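Local coordinates for CglIIR protein (Corynebacterium glutamicum, PDB 6F1S) that is the H subunit of the restriction endonuclease CglI, which contains a helicase-like motor and probably hydrolyses NTPs, and is seen here as its C-terminal domain, at residues V122-N136 with W147-G161. Numbering follows the deposited sequence.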
loop_
_atom_site.group_PDB
_atom_site.type_symbol
_atom_site.label_atom_id
_atom_site.label_comp_id
_atom_site.label_asym_id
_atom_site.label_seq_id
_atom_site.Cartn_x
_atom_site.Cartn_y
_atom_site.Cartn_z
ATOM N N VAL A 122 -11.025 -1.463 12.290
ATOM C CA VAL A 122 -11.747 -2.721 12.112
ATOM C C VAL A 122 -13.010 -2.565 11.269
ATOM O O VAL A 122 -13.716 -3.540 11.018
ATOM C CB VAL A 122 -12.137 -3.345 13.472
ATOM C CG1 VAL A 122 -10.889 -3.782 14.233
ATOM C CG2 VAL A 122 -12.958 -2.369 14.297
ATOM N N ALA A 123 -13.290 -1.345 10.826
ATOM C CA ALA A 123 -14.468 -1.088 10.008
ATOM C C ALA A 123 -14.110 -0.928 8.536
ATOM O O ALA A 123 -14.690 -1.581 7.673
ATOM C CB ALA A 123 -15.194 0.151 10.504
ATOM N N HIS A 124 -13.153 -0.053 8.256
ATOM C CA HIS A 124 -12.787 0.258 6.879
ATOM C C HIS A 124 -11.716 -0.679 6.342
ATOM O O HIS A 124 -10.722 -0.946 7.018
ATOM C CB HIS A 124 -12.284 1.702 6.766
ATOM C CG HIS A 124 -13.316 2.737 7.090
ATOM N ND1 HIS A 124 -14.301 3.110 6.202
ATOM C CD2 HIS A 124 -13.505 3.490 8.199
ATOM C CE1 HIS A 124 -15.059 4.040 6.753
ATOM N NE2 HIS A 124 -14.596 4.289 7.965
ATOM N N PRO A 125 -11.917 -1.188 5.118
ATOM C CA PRO A 125 -10.793 -1.794 4.401
ATOM C C PRO A 125 -9.655 -0.782 4.365
ATOM O O PRO A 125 -9.904 0.385 4.065
ATOM C CB PRO A 125 -11.359 -2.061 3.007
ATOM C CG PRO A 125 -12.830 -2.151 3.210
ATOM C CD PRO A 125 -13.159 -1.210 4.327
ATOM N N LEU A 126 -8.444 -1.210 4.695
ATOM C CA LEU A 126 -7.350 -0.278 4.913
ATOM C C LEU A 126 -6.209 -0.474 3.916
ATOM O O LEU A 126 -5.716 -1.586 3.733
ATOM C CB LEU A 126 -6.822 -0.421 6.347
ATOM C CG LEU A 126 -5.662 0.487 6.745
ATOM C CD1 LEU A 126 -6.072 1.949 6.667
ATOM C CD2 LEU A 126 -5.156 0.148 8.141
ATOM N N LEU A 127 -5.804 0.615 3.267
ATOM C CA LEU A 127 -4.609 0.620 2.423
ATOM C C LEU A 127 -3.588 1.613 2.968
ATOM O O LEU A 127 -3.859 2.811 3.072
ATOM C CB LEU A 127 -4.954 0.966 0.968
ATOM C CG LEU A 127 -3.781 1.156 -0.012
ATOM C CD1 LEU A 127 -3.049 -0.155 -0.277
ATOM C CD2 LEU A 127 -4.223 1.799 -1.332
ATOM N N ILE A 128 -2.419 1.106 3.332
ATOM C CA ILE A 128 -1.324 1.956 3.774
ATOM C C ILE A 128 -0.229 1.942 2.714
ATOM O O ILE A 128 0.257 0.878 2.335
ATOM C CB ILE A 128 -0.752 1.490 5.132
ATOM C CG1 ILE A 128 -1.858 1.449 6.194
ATOM C CG2 ILE A 128 0.393 2.383 5.566
ATOM C CD1 ILE A 128 -1.371 1.028 7.587
ATOM N N LEU A 129 0.147 3.118 2.225
ATOM C CA LEU A 129 1.204 3.218 1.223
ATOM C C LEU A 129 2.434 3.927 1.794
ATOM O O LEU A 129 2.341 5.036 2.319
ATOM C CB LEU A 129 0.694 3.943 -0.030
ATOM C CG LEU A 129 -0.281 3.137 -0.900
ATOM C CD1 LEU A 129 -1.030 4.014 -1.903
ATOM C CD2 LEU A 129 0.442 2.026 -1.622
ATOM N N TYR A 130 3.581 3.261 1.705
ATOM C CA TYR A 130 4.845 3.816 2.177
ATOM C C TYR A 130 5.722 4.221 1.002
ATOM O O TYR A 130 6.027 3.393 0.137
ATOM C CB TYR A 130 5.602 2.808 3.049
ATOM C CG TYR A 130 5.310 2.882 4.533
ATOM C CD1 TYR A 130 4.073 3.293 4.999
ATOM C CD2 TYR A 130 6.280 2.532 5.469
ATOM C CE1 TYR A 130 3.801 3.352 6.354
ATOM C CE2 TYR A 130 6.020 2.596 6.824
ATOM C CZ TYR A 130 4.776 3.009 7.260
ATOM O OH TYR A 130 4.492 3.079 8.606
ATOM N N ARG A 131 6.127 5.488 0.972
ATOM C CA ARG A 131 7.027 5.975 -0.070
ATOM C C ARG A 131 8.467 5.900 0.416
ATOM O O ARG A 131 8.836 6.544 1.389
ATOM C CB ARG A 131 6.674 7.409 -0.477
ATOM C CG ARG A 131 7.341 7.894 -1.767
ATOM C CD ARG A 131 7.059 9.372 -2.004
ATOM N NE ARG A 131 7.539 9.836 -3.302
ATOM C CZ ARG A 131 8.771 10.280 -3.525
ATOM N NH1 ARG A 131 9.655 10.314 -2.535
ATOM N NH2 ARG A 131 9.123 10.686 -4.739
ATOM N N ILE A 132 9.276 5.100 -0.267
ATOM C CA ILE A 132 10.669 4.906 0.118
ATOM C C ILE A 132 11.601 5.383 -0.982
ATOM O O ILE A 132 11.497 4.939 -2.126
ATOM C CB ILE A 132 10.969 3.432 0.429
ATOM C CG1 ILE A 132 10.078 2.944 1.567
ATOM C CG2 ILE A 132 12.443 3.243 0.773
ATOM C CD1 ILE A 132 10.179 1.460 1.827
ATOM N N GLU A 133 12.512 6.282 -0.623
ATOM C CA GLU A 133 13.431 6.883 -1.579
ATOM C C GLU A 133 14.833 7.011 -0.985
ATOM O O GLU A 133 14.984 7.277 0.201
ATOM C CB GLU A 133 12.911 8.255 -2.012
ATOM C CG GLU A 133 13.715 8.929 -3.102
ATOM C CD GLU A 133 13.500 10.431 -3.135
ATOM O OE1 GLU A 133 12.374 10.875 -3.437
ATOM O OE2 GLU A 133 14.463 11.170 -2.848
ATOM N N GLY A 134 15.854 6.813 -1.814
ATOM C CA GLY A 134 17.233 7.029 -1.409
ATOM C C GLY A 134 17.790 5.946 -0.508
ATOM O O GLY A 134 18.557 6.222 0.411
ATOM N N VAL A 135 17.410 4.705 -0.788
ATOM C CA VAL A 135 17.783 3.555 0.025
ATOM C C VAL A 135 18.529 2.522 -0.827
ATOM O O VAL A 135 19.430 1.824 -0.345
ATOM C CB VAL A 135 16.520 2.926 0.676
ATOM C CG1 VAL A 135 16.665 1.435 0.871
ATOM C CG2 VAL A 135 16.194 3.621 1.989
ATOM N N ASN A 136 18.161 2.457 -2.102
ATOM C CA ASN A 136 18.683 1.448 -3.022
ATOM C C ASN A 136 20.195 1.506 -3.226
ATOM O O ASN A 136 20.860 0.471 -3.209
ATOM C CB ASN A 136 17.980 1.567 -4.379
ATOM C CG ASN A 136 16.643 0.853 -4.405
ATOM O OD1 ASN A 136 16.188 0.324 -3.391
ATOM N ND2 ASN A 136 16.007 0.829 -5.571
ATOM N N TRP A 147 14.719 -2.294 -3.594
ATOM C CA TRP A 147 13.369 -2.197 -4.129
ATOM C C TRP A 147 13.465 -2.085 -5.649
ATOM O O TRP A 147 14.511 -1.723 -6.173
ATOM C CB TRP A 147 12.620 -1.002 -3.533
ATOM C CG TRP A 147 12.514 -1.033 -2.028
ATOM C CD1 TRP A 147 13.324 -0.388 -1.138
ATOM C CD2 TRP A 147 11.546 -1.746 -1.239
ATOM N NE1 TRP A 147 12.922 -0.653 0.151
ATOM C CE2 TRP A 147 11.831 -1.484 0.116
ATOM C CE3 TRP A 147 10.462 -2.580 -1.548
ATOM C CZ2 TRP A 147 11.076 -2.021 1.161
ATOM C CZ3 TRP A 147 9.715 -3.115 -0.508
ATOM C CH2 TRP A 147 10.024 -2.831 0.829
ATOM N N SER A 148 12.379 -2.393 -6.351
ATOM C CA SER A 148 12.410 -2.468 -7.809
ATOM C C SER A 148 12.586 -1.099 -8.453
ATOM O O SER A 148 12.921 -1.003 -9.630
ATOM C CB SER A 148 11.138 -3.134 -8.343
ATOM O OG SER A 148 9.982 -2.389 -7.997
ATOM N N SER A 149 12.361 -0.040 -7.684
ATOM C CA SER A 149 12.560 1.309 -8.194
ATOM C C SER A 149 12.844 2.306 -7.080
ATOM O O SER A 149 12.566 2.054 -5.906
ATOM C CB SER A 149 11.343 1.772 -9.002
ATOM O OG SER A 149 10.206 1.935 -8.175
ATOM N N ASP A 150 13.416 3.436 -7.474
ATOM C CA ASP A 150 13.670 4.545 -6.580
ATOM C C ASP A 150 13.114 5.804 -7.239
ATOM O O ASP A 150 13.621 6.239 -8.269
ATOM C CB ASP A 150 15.170 4.685 -6.290
ATOM C CG ASP A 150 15.478 5.800 -5.299
ATOM O OD1 ASP A 150 14.660 6.040 -4.394
ATOM O OD2 ASP A 150 16.538 6.442 -5.422
ATOM N N PRO A 151 12.050 6.387 -6.660
ATOM C CA PRO A 151 11.389 5.954 -5.428
ATOM C C PRO A 151 10.453 4.772 -5.645
ATOM O O PRO A 151 10.113 4.456 -6.784
ATOM C CB PRO A 151 10.593 7.188 -5.016
ATOM C CG PRO A 151 10.195 7.787 -6.330
ATOM C CD PRO A 151 11.364 7.545 -7.265
ATOM N N ILE A 152 10.049 4.134 -4.552
ATOM C CA ILE A 152 9.070 3.059 -4.602
ATOM C C ILE A 152 7.907 3.411 -3.677
ATOM O O ILE A 152 8.071 4.176 -2.724
ATOM C CB ILE A 152 9.695 1.696 -4.187
ATOM C CG1 ILE A 152 8.774 0.524 -4.546
ATOM C CG2 ILE A 152 10.029 1.673 -2.694
ATOM C CD1 ILE A 152 8.615 0.286 -6.019
ATOM N N TRP A 153 6.728 2.882 -3.979
ATOM C CA TRP A 153 5.616 2.890 -3.039
ATOM C C TRP A 153 5.342 1.445 -2.649
ATOM O O TRP A 153 5.242 0.579 -3.521
ATOM C CB TRP A 153 4.362 3.519 -3.645
ATOM C CG TRP A 153 4.361 5.009 -3.715
ATOM C CD1 TRP A 153 4.760 5.777 -4.768
ATOM C CD2 TRP A 153 3.913 5.923 -2.701
ATOM N NE1 TRP A 153 4.601 7.108 -4.473
ATOM C CE2 TRP A 153 4.081 7.226 -3.212
ATOM C CE3 TRP A 153 3.396 5.765 -1.410
ATOM C CZ2 TRP A 153 3.745 8.367 -2.481
ATOM C CZ3 TRP A 153 3.063 6.900 -0.684
ATOM C CH2 TRP A 153 3.240 8.183 -1.223
ATOM N N VAL A 154 5.238 1.179 -1.352
ATOM C CA VAL A 154 4.959 -0.175 -0.884
ATOM C C VAL A 154 3.560 -0.251 -0.262
ATOM O O VAL A 154 3.243 0.499 0.658
ATOM C CB VAL A 154 6.010 -0.644 0.139
ATOM C CG1 VAL A 154 5.824 -2.116 0.444
ATOM C CG2 VAL A 154 7.417 -0.379 -0.383
ATOM N N PRO A 155 2.713 -1.147 -0.782
ATOM C CA PRO A 155 1.340 -1.269 -0.286
ATOM C C PRO A 155 1.178 -2.257 0.872
ATOM O O PRO A 155 1.790 -3.318 0.888
ATOM C CB PRO A 155 0.584 -1.764 -1.520
ATOM C CG PRO A 155 1.597 -2.620 -2.224
ATOM C CD PRO A 155 2.937 -1.957 -1.995
ATOM N N ASN A 156 0.347 -1.886 1.835
ATOM C CA ASN A 156 -0.027 -2.764 2.932
ATOM C C ASN A 156 -1.539 -2.754 3.039
ATOM O O ASN A 156 -2.140 -1.704 3.221
ATOM C CB ASN A 156 0.620 -2.315 4.248
ATOM C CG ASN A 156 0.117 -3.099 5.451
ATOM O OD1 ASN A 156 0.787 -4.014 5.932
ATOM N ND2 ASN A 156 -1.063 -2.739 5.948
ATOM N N ILE A 157 -2.155 -3.921 2.903
ATOM C CA ILE A 157 -3.607 -4.010 2.910
ATOM C C ILE A 157 -4.104 -4.773 4.126
ATOM O O ILE A 157 -3.396 -5.612 4.684
ATOM C CB ILE A 157 -4.138 -4.698 1.635
ATOM C CG1 ILE A 157 -3.568 -6.113 1.531
ATOM C CG2 ILE A 157 -3.784 -3.881 0.396
ATOM C CD1 ILE A 157 -4.024 -6.876 0.313
ATOM N N LYS A 158 -5.328 -4.464 4.535
ATOM C CA LYS A 158 -5.952 -5.121 5.670
ATOM C C LYS A 158 -7.464 -5.061 5.509
ATOM O O LYS A 158 -8.038 -3.979 5.399
ATOM C CB LYS A 158 -5.513 -4.463 6.979
ATOM C CG LYS A 158 -6.133 -5.057 8.235
ATOM C CD LYS A 158 -5.536 -4.399 9.477
ATOM C CE LYS A 158 -6.104 -4.986 10.754
ATOM N NZ LYS A 158 -7.505 -4.546 10.979
ATOM N N LEU A 159 -8.102 -6.226 5.467
ATOM C CA LEU A 159 -9.558 -6.295 5.360
ATOM C C LEU A 159 -10.185 -6.227 6.754
ATOM O O LEU A 159 -9.575 -6.658 7.734
ATOM C CB LEU A 159 -9.984 -7.569 4.618
ATOM C CG LEU A 159 -9.725 -7.610 3.101
ATOM C CD1 LEU A 159 -9.960 -8.993 2.535
ATOM C CD2 LEU A 159 -10.591 -6.609 2.364
ATOM N N PRO A 160 -11.404 -5.665 6.850
ATOM C CA PRO A 160 -12.056 -5.512 8.159
ATOM C C PRO A 160 -12.442 -6.857 8.780
ATOM O O PRO A 160 -12.709 -7.822 8.060
ATOM C CB PRO A 160 -13.296 -4.670 7.839
ATOM C CG PRO A 160 -13.562 -4.909 6.389
ATOM C CD PRO A 160 -12.223 -5.122 5.751
ATOM N N GLY A 161 -12.457 -6.914 10.109
ATOM C CA GLY A 161 -12.724 -8.152 10.819
ATOM C C GLY A 161 -11.710 -8.415 11.917
ATOM O O GLY A 161 -11.033 -7.497 12.384
HETATM O O HOH W 1 -9.232 -3.121 8.134
HETATM O O HOH W 2 13.322 2.775 -3.106
HETATM O O HOH W 3 15.656 3.724 -2.603
#
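N156 and I128 exchange two backbone hydrogen bonds, and I128 N reaches N156 O at 2.8 Å along an almost straight N-H (177°). The pairs L126-K158, Y130-V154 and I132-I152 do the same, so these eight residues satisfy one another's backbone N and O. P155 fits because it faces L129 in a non-hydrogen-bonded pair, where no amide N-H need be given across to that strand. The polar end of N156 turns elsewhere, its ND2 bonding to N21.

These antiparallel neighbours, 126-132 and 152-158, lie within the five-stranded mixed sheet, between strand 92-100, which runs parallel to 126-132, and the short strand 21-23. Facing helix 32-46, R131 sets its CB 3.5 Å from the centroid of the six-membered ring of W153, a CH-pi contact over the face. With CG anti to the backbone N (chi1 -167°), its extended chain continues along the ring; a long arginine can thus both cover the indole and deliver its charge to D36, which also accepts from W153 NE1. R131 NH1 adds a salt bridge to E133 OE1 (2.9 Å).

Beyond the strands, D150 OD1 takes the N-H of G134 at 2.9 Å, while a water links I132 O to S149 O. The carboxamide of N136 matches the backbone of W147: OD1 accepts from W147 N (3.0 Å), and ND2 donates weakly to W147 O.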